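Local coordinates for protein aminopeptidase YwaD (PDB 6HC6) that removes amino acids from the N-termini of peptides as a secreted, monomeric aminopeptidase that works with two zinc ions per subunit, at residues R81-D86 and E272-L277; K284-I289 and E428-E433. All coordinates share one frame; numbering follows the deposited sequence.

Interaction 1 (R81-D86 and E272-L277); sequences RKLKLD and EMARVL. With ACT (acetate ion), chain G.
Leu83 and Arg275 make the closest backbone approach, their CA atoms 5.8 Å apart, where the turn that follows helix 67-82 comes up against the last turn of helix 260-277. Leucine suits this place because its forked end straddles the helix surface. Its CG lies anti to its own carbonyl carbon (chi1 -56°), which carries the two methyls over to the helix: CD1 sits between Ala274 CB, at 3.7 Å, and the backbone N of Arg275, at 3.5 Å, while CD2 rests 3.8 Å from Arg275 CG, against the aliphatic root of the arginine. Ala274, with a single methyl, lets the turn come close, and Leu85 adds a looser touch, its CD1 4.2 Å from Ala274 CB. Beyond the methylenes that Leu83 covers, the Arg275 chain bends at chi3 (66°) and turns its guanidinium back along its own helix to Glu272. The grip is side-on and two-pronged, with Arg275 NE 3.0 Å from Glu272 OE1 and Arg275 NH2 2.7 Å from Glu272 OE2; both oxygens lie in the guanidinium plane and are met on their syn sides, but the nitrogens stand about 30° out of the carboxylate plane, so the two flat groups are tilted against each other. Arg275 NH1 gives a further bond, 2.6 Å long, to O of an acetate ion probably taken from the crystallisation liquor. Replacing Arg275 with an alanine would probably leave the buried Glu272 carboxylate without its arginine partner and take the CG methylene from beside Leu83 CD2. Glu272 also accepts bonds from Lys44 N and His47 ND1, tying helix 260-277 to the N-terminal region; Met273 packs on helix 412-430, and strand 285-291 lies behind the contact.

Interaction 2 (K284-I289 and E428-E433); sequences KEIRFI and EAVKKE
Ile286 meets Val430 where a helix packs on one face of a mixed alpha/beta sheet, the layered arrangement of the M28 peptidase fold: strand 285-291, an inner strand, begins here and helix 412-430 ends. The two branched side chains cross at about a right angle, with Ile286 CD1 3.7 Å from Val430 CG1. Ile286 has CG1 anti to its carbonyl carbon, and chi2 (172°) stretches that arm so that the terminal methyl reaches the valine, whose CB and both methyls it touches. Beta-branched residues suit such a seam, being compact and stiff near the backbone. Beside them Lys284 serves with its hydrocarbon part: CG lies 3.8 Å from Val430 CA, and a bend at chi2 (-76°) sends the rest of the chain past the helix end. Its ammonium finds its main partner outside the contact, in a salt bridge to Glu317, so a lysine can lie over apolar neighbours and still satisfy its charge. Further out, the end of the helix is fastened by Ser282, whose OG hydrogen-bonds both with the Val430 carbonyl oxygen and with Lys284 N, joining the two backbones through one hydroxyl. On the other side of the strand, Arg287 holds Glu285 side-on, NE and NH2 both reaching OE1 from the same face of the carboxylate, the bond from Arg287 NE to Glu285 OE1 being 2.7 Å; Glu285 OE2 pairs with Lys235 and Arg315. At the helix end, Lys284 CE comes 3.3 Å from Ala429 O, and a water that donates to Ala429 O at 2.9 Å also accepts a weak bond from Lys284 NZ.

How the interactions relate
Interactions 1 and 2 lie about 13 Å apart, centre to centre, on the same side of the chain's centre and away from the zinc site. They come in series: interaction 1 closes at the end of helix 260-277, and strand 285-291, the next element of regular structure, opens interaction 2. Phe288 of that strand joins them, its CE2 meeting Ala274 CA at 3.6 Å and its ring also packing on Leu85 and Leu277. One continuous apolar layer thus sets helices 260-277 and 412-430, together with the turn that follows helix 67-82, against the same mixed sheet of the peptidase domain.

Interaction 1 (R81-D86 and E272-L277)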
ATOM      1  N   ARG A  81     -20.054  -8.156  -8.663  1.00 30.13           N
ATOM      2  CA  ARG A  81     -21.144  -8.502  -9.564  1.00 29.43           C
ATOM      3  C   ARG A  81     -22.389  -8.926  -8.804  1.00 31.62           C
ATOM      4  O   ARG A  81     -23.512  -8.669  -9.262  1.00 35.11           O
ATOM      5  CB  ARG A  81     -20.701  -9.600 -10.518  1.00 34.64           C
ATOM      6  CG  ARG A  81     -19.725  -9.118 -11.553  1.00 38.36           C
ATOM      7  CD  ARG A  81     -19.662 -10.071 -12.725  1.00 38.66           C
ATOM      8  NE  ARG A  81     -18.605  -9.680 -13.645  1.00 41.75           N
ATOM      9  CZ  ARG A  81     -17.348 -10.101 -13.569  1.00 41.77           C
ATOM     10  NH1 ARG A  81     -16.967 -10.949 -12.614  1.00 35.38           N
ATOM     11  NH2 ARG A  81     -16.468  -9.670 -14.455  1.00 45.02           N
ATOM     12  N   LYS A  82     -22.215  -9.574  -7.650  1.00 30.77           N
ATOM     13  CA  LYS A  82     -23.362  -9.925  -6.818  1.00 37.52           C
ATOM     14  C   LYS A  82     -24.139  -8.691  -6.389  1.00 41.13           C
ATOM     15  O   LYS A  82     -25.349  -8.773  -6.145  1.00 38.70           O
ATOM     16  CB  LYS A  82     -22.905 -10.692  -5.578  1.00 38.70           C
ATOM     17  CG  LYS A  82     -22.661 -12.162  -5.791  1.00 51.10           C
ATOM     18  CD  LYS A  82     -22.940 -12.917  -4.503  1.00 62.91           C
ATOM     19  CE  LYS A  82     -24.289 -12.496  -3.921  1.00 71.00           C
ATOM     20  NZ  LYS A  82     -24.853 -13.499  -2.974  1.00 75.81           N
ATOM     21  N   LEU A  83     -23.463  -7.543  -6.299  1.00 38.04           N
ATOM     22  CA  LEU A  83     -24.029  -6.304  -5.788  1.00 36.38           C
ATOM     23  C   LEU A  83     -24.635  -5.423  -6.874  1.00 41.91           C
ATOM     24  O   LEU A  83     -24.757  -4.210  -6.672  1.00 52.69           O
ATOM     25  CB  LEU A  83     -22.954  -5.523  -5.030  1.00 34.31           C
ATOM     26  CG  LEU A  83     -22.276  -6.281  -3.902  1.00 43.95           C
ATOM     27  CD1 LEU A  83     -21.292  -5.381  -3.154  1.00 41.74           C
ATOM     28  CD2 LEU A  83     -23.332  -6.838  -2.964  1.00 45.56           C
ATOM     29  N   LYS A  84     -25.018  -5.996  -8.015  1.00 32.80           N
ATOM     30  CA  LYS A  84     -25.630  -5.247  -9.114  1.00 43.52           C
ATOM     31  C   LYS A  84     -24.696  -4.175  -9.671  1.00 36.45           C
ATOM     32  O   LYS A  84     -25.153  -3.165 -10.214  1.00 43.32           O
ATOM     33  CB  LYS A  84     -26.965  -4.611  -8.694  1.00 55.33           C
ATOM     34  CG  LYS A  84     -28.079  -5.598  -8.356  1.00 62.61           C
ATOM     35  CD  LYS A  84     -29.316  -4.882  -7.808  1.00 66.21           C
ATOM     36  CE  LYS A  84     -30.145  -4.225  -8.912  1.00 66.99           C
ATOM     37  NZ  LYS A  84     -30.983  -5.195  -9.679  1.00 66.77           N
ATOM     38  N   LEU A  85     -23.384  -4.370  -9.546  1.00 30.85           N
ATOM     39  CA  LEU A  85     -22.415  -3.418 -10.074  1.00 26.97           C
ATOM     40  C   LEU A  85     -21.978  -3.816 -11.478  1.00 33.12           C
ATOM     41  O   LEU A  85     -21.837  -5.003 -11.786  1.00 30.05           O
ATOM     42  CB  LEU A  85     -21.183  -3.335  -9.166  1.00 24.08           C
ATOM     43  CG  LEU A  85     -21.400  -2.734  -7.781  1.00 23.97           C
ATOM     44  CD1 LEU A  85     -20.135  -2.820  -6.967  1.00 23.08           C
ATOM     45  CD2 LEU A  85     -21.877  -1.293  -7.885  1.00 27.67           C
ATOM     46  N   ASP A  86     -21.760  -2.810 -12.327  1.00 25.27           N
ATOM     47  CA  ASP A  86     -21.135  -3.013 -13.630  1.00 29.38           C
ATOM     48  C   ASP A  86     -19.624  -3.082 -13.432  1.00 29.31           C
ATOM     49  O   ASP A  86     -18.987  -2.074 -13.112  1.00 28.42           O
ATOM     50  CB  ASP A  86     -21.520  -1.884 -14.577  1.00 32.92           C
ATOM     51  CG  ASP A  86     -20.942  -2.067 -15.964  1.00 59.24           C
ATOM     52  OD1 ASP A  86     -21.062  -3.185 -16.510  1.00 62.98           O
ATOM     53  OD2 ASP A  86     -20.367  -1.096 -16.504  1.00 67.40           O
ATOM     54  N   GLU A 272     -18.496  -3.942   1.581  1.00 22.35           N
ATOM     55  CA  GLU A 272     -19.722  -3.912   2.371  1.00 22.87           C
ATOM     56  C   GLU A 272     -20.452  -2.589   2.200  1.00 26.10           C
ATOM     57  O   GLU A 272     -21.691  -2.557   2.194  1.00 27.17           O
ATOM     58  CB  GLU A 272     -19.411  -4.177   3.845  1.00 24.58           C
ATOM     59  CG  GLU A 272     -20.600  -4.005   4.773  1.00 23.32           C
ATOM     60  CD  GLU A 272     -21.701  -5.045   4.566  1.00 24.86           C
ATOM     61  OE1 GLU A 272     -21.572  -5.935   3.693  1.00 28.57           O
ATOM     62  OE2 GLU A 272     -22.708  -4.959   5.282  1.00 28.43           O
ATOM     63  N   MET A 273     -19.719  -1.487   2.032  1.00 21.75           N
ATOM     64  CA  MET A 273     -20.407  -0.234   1.741  1.00 24.86           C
ATOM     65  C   MET A 273     -21.137  -0.318   0.409  1.00 23.67           C
ATOM     66  O   MET A 273     -22.266   0.172   0.277  1.00 23.96           O
ATOM     67  CB  MET A 273     -19.428   0.939   1.738  1.00 27.83           C
ATOM     68  CG  MET A 273     -20.130   2.290   1.608  1.00 31.90           C
ATOM     69  SD  MET A 273     -18.975   3.597   1.145  1.00 32.84           S
ATOM     70  CE  MET A 273     -17.569   3.177   2.227  1.00 23.71           C
ATOM     71  N   ALA A 274     -20.511  -0.949  -0.591  1.00 21.60           N
ATOM     72  CA  ALA A 274     -21.189  -1.147  -1.870  1.00 24.30           C
ATOM     73  C   ALA A 274     -22.467  -1.961  -1.700  1.00 23.65           C
ATOM     74  O   ALA A 274     -23.482  -1.683  -2.352  1.00 26.34           O
ATOM     75  CB  ALA A 274     -20.245  -1.828  -2.855  1.00 25.74           C
ATOM     76  N   ARG A 275     -22.439  -2.977  -0.835  1.00 23.65           N
ATOM     77  CA  ARG A 275     -23.659  -3.727  -0.556  1.00 23.42           C
ATOM     78  C   ARG A 275     -24.722  -2.838   0.070  1.00 29.22           C
ATOM     79  O   ARG A 275     -25.902  -2.910  -0.299  1.00 33.73           O
ATOM     80  CB  ARG A 275     -23.367  -4.919   0.360  1.00 27.26           C
ATOM     81  CG  ARG A 275     -24.586  -5.838   0.510  1.00 29.82           C
ATOM     82  CD  ARG A 275     -24.454  -6.821   1.660  1.00 37.52           C
ATOM     83  NE  ARG A 275     -24.439  -6.160   2.970  1.00 38.12           N
ATOM     84  CZ  ARG A 275     -25.522  -5.797   3.650  1.00 40.57           C
ATOM     85  NH1 ARG A 275     -26.742  -6.020   3.158  1.00 42.99           N
ATOM     86  NH2 ARG A 275     -25.385  -5.202   4.831  1.00 38.10           N
ATOM     87  N   VAL A 276     -24.328  -1.993   1.025  1.00 26.67           N
ATOM     88  CA  VAL A 276     -25.302  -1.119   1.673  1.00 26.25           C
ATOM     89  C   VAL A 276     -25.872  -0.112   0.682  1.00 26.29           C
ATOM     90  O   VAL A 276     -27.081   0.145   0.660  1.00 31.24           O
ATOM     91  CB  VAL A 276     -24.669  -0.403   2.879  1.00 29.08           C
ATOM     92  CG1 VAL A 276     -25.667   0.615   3.443  1.00 30.60           C
ATOM     93  CG2 VAL A 276     -24.300  -1.415   3.938  1.00 34.76           C
ATOM     94  N   LEU A 277     -25.003   0.505  -0.119  1.00 24.70           N
ATOM     95  CA  LEU A 277     -25.410   1.572  -1.024  1.00 24.71           C
ATOM     96  C   LEU A 277     -26.101   1.054  -2.275  1.00 32.60           C
ATOM     97  O   LEU A 277     -26.665   1.859  -3.026  1.00 38.83           O
ATOM     98  CB  LEU A 277     -24.190   2.405  -1.411  1.00 24.75           C
ATOM     99  CG  LEU A 277     -23.549   3.089  -0.208  1.00 28.86           C
ATOM    100  CD1 LEU A 277     -22.321   3.849  -0.640  1.00 33.38           C
ATOM    101  CD2 LEU A 277     -24.568   4.016   0.421  1.00 32.03           C
TER
HETATM  102  C   ACT G 504     -28.411  -8.255   1.213  1.00 54.72           C
HETATM  103  O   ACT G 504     -28.175  -7.019   1.199  1.00 57.66           O
HETATM  104  OXT ACT G 504     -29.179  -8.904   1.981  1.00 60.00           O
HETATM  105  CH3 ACT G 504     -27.662  -9.103   0.146  1.00 51.91           C

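Interaction 2 (K284-I289 and E428-E433)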
ATOM      1  N   LYS A 284     -25.493  10.545  -8.439  1.00 31.78           N
ATOM      2  CA  LYS A 284     -24.066  10.406  -8.673  1.00 28.61           C
ATOM      3  C   LYS A 284     -23.756   9.059  -9.311  1.00 32.09           C
ATOM      4  O   LYS A 284     -24.465   8.068  -9.106  1.00 37.44           O
ATOM      5  CB  LYS A 284     -23.277  10.532  -7.369  1.00 28.67           C
ATOM      6  CG  LYS A 284     -23.738  11.650  -6.470  1.00 37.56           C
ATOM      7  CD  LYS A 284     -23.278  13.005  -6.987  1.00 37.92           C
ATOM      8  CE  LYS A 284     -23.588  14.103  -5.976  1.00 41.20           C
ATOM      9  NZ  LYS A 284     -23.226  15.449  -6.482  1.00 36.05           N
ATOM     10  N   GLU A 285     -22.675   9.026 -10.079  1.00 26.50           N
ATOM     11  CA  GLU A 285     -22.075   7.775 -10.516  1.00 27.86           C
ATOM     12  C   GLU A 285     -21.061   7.352  -9.463  1.00 28.12           C
ATOM     13  O   GLU A 285     -20.105   8.084  -9.191  1.00 26.90           O
ATOM     14  CB  GLU A 285     -21.402   7.933 -11.879  1.00 26.73           C
ATOM     15  CG  GLU A 285     -20.715   6.656 -12.353  1.00 30.65           C
ATOM     16  CD  GLU A 285     -20.089   6.791 -13.727  1.00 32.95           C
ATOM     17  OE1 GLU A 285     -19.140   6.033 -14.038  1.00 30.27           O
ATOM     18  OE2 GLU A 285     -20.546   7.656 -14.496  1.00 36.24           O
ATOM     19  N   ILE A 286     -21.276   6.198  -8.840  1.00 23.02           N
ATOM     20  CA  ILE A 286     -20.401   5.748  -7.765  1.00 23.43           C
ATOM     21  C   ILE A 286     -19.535   4.612  -8.288  1.00 24.73           C
ATOM     22  O   ILE A 286     -20.045   3.585  -8.750  1.00 25.94           O
ATOM     23  CB  ILE A 286     -21.190   5.316  -6.524  1.00 20.45           C
ATOM     24  CG1 ILE A 286     -22.187   6.404  -6.137  1.00 28.63           C
ATOM     25  CG2 ILE A 286     -20.223   5.057  -5.386  1.00 21.23           C
ATOM     26  CD1 ILE A 286     -23.137   5.982  -5.030  1.00 36.87           C
ATOM     27  N   ARG A 287     -18.226   4.799  -8.221  1.00 20.89           N
ATOM     28  CA  ARG A 287     -17.271   3.797  -8.670  1.00 25.21           C
ATOM     29  C   ARG A 287     -16.586   3.214  -7.444  1.00 25.73           C
ATOM     30  O   ARG A 287     -15.868   3.922  -6.726  1.00 21.85           O
ATOM     31  CB  ARG A 287     -16.263   4.410  -9.635  1.00 22.07           C
ATOM     32  CG  ARG A 287     -16.939   5.083 -10.810  1.00 20.93           C
ATOM     33  CD  ARG A 287     -15.937   5.474 -11.868  1.00 19.75           C
ATOM     34  NE  ARG A 287     -16.607   6.098 -13.008  1.00 24.15           N
ATOM     35  CZ  ARG A 287     -15.977   6.677 -14.023  1.00 27.10           C
ATOM     36  NH1 ARG A 287     -14.650   6.718 -14.047  1.00 25.12           N
ATOM     37  NH2 ARG A 287     -16.670   7.216 -15.016  1.00 28.65           N
ATOM     38  N   PHE A 288     -16.819   1.931  -7.195  1.00 21.31           N
ATOM     39  CA  PHE A 288     -16.112   1.218  -6.139  1.00 17.84           C
ATOM     40  C   PHE A 288     -14.902   0.546  -6.762  1.00 18.72           C
ATOM     41  O   PHE A 288     -15.034  -0.221  -7.722  1.00 20.72           O
ATOM     42  CB  PHE A 288     -17.010   0.187  -5.466  1.00 19.17           C
ATOM     43  CG  PHE A 288     -18.241   0.770  -4.858  1.00 19.34           C
ATOM     44  CD1 PHE A 288     -19.401   0.909  -5.609  1.00 23.21           C
ATOM     45  CD2 PHE A 288     -18.238   1.212  -3.544  1.00 19.83           C
ATOM     46  CE1 PHE A 288     -20.552   1.452  -5.054  1.00 24.33           C
ATOM     47  CE2 PHE A 288     -19.391   1.767  -2.986  1.00 20.54           C
ATOM     48  CZ  PHE A 288     -20.545   1.878  -3.744  1.00 25.08           C
ATOM     49  N   ILE A 289     -13.717   0.851  -6.257  1.00 16.69           N
ATOM     50  CA  ILE A 289     -12.517   0.349  -6.908  1.00 15.48           C
ATOM     51  C   ILE A 289     -11.646  -0.365  -5.896  1.00 17.85           C
ATOM     52  O   ILE A 289     -11.335   0.185  -4.830  1.00 19.66           O
ATOM     53  CB  ILE A 289     -11.717   1.464  -7.595  1.00 16.14           C
ATOM     54  CG1 ILE A 289     -12.661   2.335  -8.416  1.00 22.19           C
ATOM     55  CG2 ILE A 289     -10.632   0.818  -8.429  1.00 19.66           C
ATOM     56  CD1 ILE A 289     -11.954   3.351  -9.266  1.00 24.18           C
ATOM     57  N   GLU A 428     -23.830  11.027   2.688  1.00 29.75           N
ATOM     58  CA  GLU A 428     -24.003  12.477   2.625  1.00 36.65           C
ATOM     59  C   GLU A 428     -23.651  13.005   1.245  1.00 30.49           C
ATOM     60  O   GLU A 428     -24.327  13.899   0.719  1.00 36.51           O
ATOM     61  CB  GLU A 428     -23.150  13.165   3.690  1.00 40.84           C
ATOM     62  CG  GLU A 428     -23.734  13.094   5.083  1.00 57.00           C
ATOM     63  CD  GLU A 428     -25.144  13.662   5.155  1.00 68.36           C
ATOM     64  OE1 GLU A 428     -25.382  14.742   4.574  1.00 71.35           O
ATOM     65  OE2 GLU A 428     -26.013  13.026   5.791  1.00 66.69           O
ATOM     66  N   ALA A 429     -22.613  12.442   0.631  1.00 31.04           N
ATOM     67  CA  ALA A 429     -22.164  12.917  -0.667  1.00 35.30           C
ATOM     68  C   ALA A 429     -23.092  12.479  -1.794  1.00 37.95           C
ATOM     69  O   ALA A 429     -23.257  13.222  -2.764  1.00 45.45           O
ATOM     70  CB  ALA A 429     -20.741  12.430  -0.933  1.00 30.69           C
ATOM     71  N   VAL A 430     -23.713  11.301  -1.694  1.00 32.11           N
ATOM     72  CA  VAL A 430     -24.431  10.723  -2.834  1.00 29.35           C
ATOM     73  C   VAL A 430     -25.946  10.775  -2.706  1.00 32.80           C
ATOM     74  O   VAL A 430     -26.638  10.561  -3.718  1.00 29.69           O
ATOM     75  CB  VAL A 430     -23.977   9.273  -3.116  1.00 25.73           C
ATOM     76  CG1 VAL A 430     -22.466   9.200  -3.228  1.00 26.43           C
ATOM     77  CG2 VAL A 430     -24.469   8.327  -2.029  1.00 24.93           C
ATOM     78  N   LYS A 431     -26.492  11.080  -1.531  1.00 28.42           N
ATOM     79  CA  LYS A 431     -27.942  11.055  -1.375  1.00 32.10           C
ATOM     80  C   LYS A 431     -28.607  12.082  -2.286  1.00 38.40           C
ATOM     81  O   LYS A 431     -28.022  13.104  -2.653  1.00 39.80           O
ATOM     82  CB  LYS A 431     -28.339  11.333   0.074  1.00 34.52           C
ATOM     83  CG  LYS A 431     -28.012  12.751   0.534  1.00 37.22           C
ATOM     84  CD  LYS A 431     -28.166  12.900   2.034  1.00 43.21           C
ATOM     85  CE  LYS A 431     -27.803  14.308   2.485  1.00 50.85           C
ATOM     86  NZ  LYS A 431     -28.509  14.694   3.740  1.00 58.67           N
ATOM     87  N   LYS A 432     -29.847  11.797  -2.650  1.00 34.64           N
ATOM     88  CA  LYS A 432     -30.628  12.760  -3.399  1.00 41.07           C
ATOM     89  C   LYS A 432     -31.254  13.777  -2.452  1.00 49.05           C
ATOM     90  O   LYS A 432     -31.335  13.570  -1.238  1.00 55.66           O
ATOM     91  CB  LYS A 432     -31.725  12.054  -4.190  1.00 42.48           C
ATOM     92  CG  LYS A 432     -31.225  10.978  -5.127  1.00 47.04           C
ATOM     93  CD  LYS A 432     -31.774  11.224  -6.515  1.00 48.14           C
ATOM     94  CE  LYS A 432     -32.650  10.087  -6.988  1.00 48.16           C
ATOM     95  NZ  LYS A 432     -33.312  10.431  -8.283  1.00 52.60           N
ATOM     96  N   GLU A 433     -31.701  14.889  -3.018  1.00 67.42           N
ATOM     97  CA  GLU A 433     -32.607  15.754  -2.275  1.00 79.68           C
ATOM     98  C   GLU A 433     -33.925  15.888  -3.023  1.00 85.40           C
ATOM     99  O   GLU A 433     -34.873  15.152  -2.752  1.00 88.94           O
ATOM    100  CB  GLU A 433     -32.001  17.130  -2.025  1.00 82.52           C
ATOM    101  CG  GLU A 433     -32.752  17.898  -0.951  1.00 90.25           C
ATOM    102  CD  GLU A 433     -32.998  19.338  -1.334  1.00101.32           C
ATOM    103  OE1 GLU A 433     -32.040  19.994  -1.795  1.00105.35           O
ATOM    104  OE2 GLU A 433     -34.149  19.808  -1.187  1.00104.01           O
TER
HETATM  105  O   HOH W   1     -22.185  15.870  -3.420  1.00 52.18           O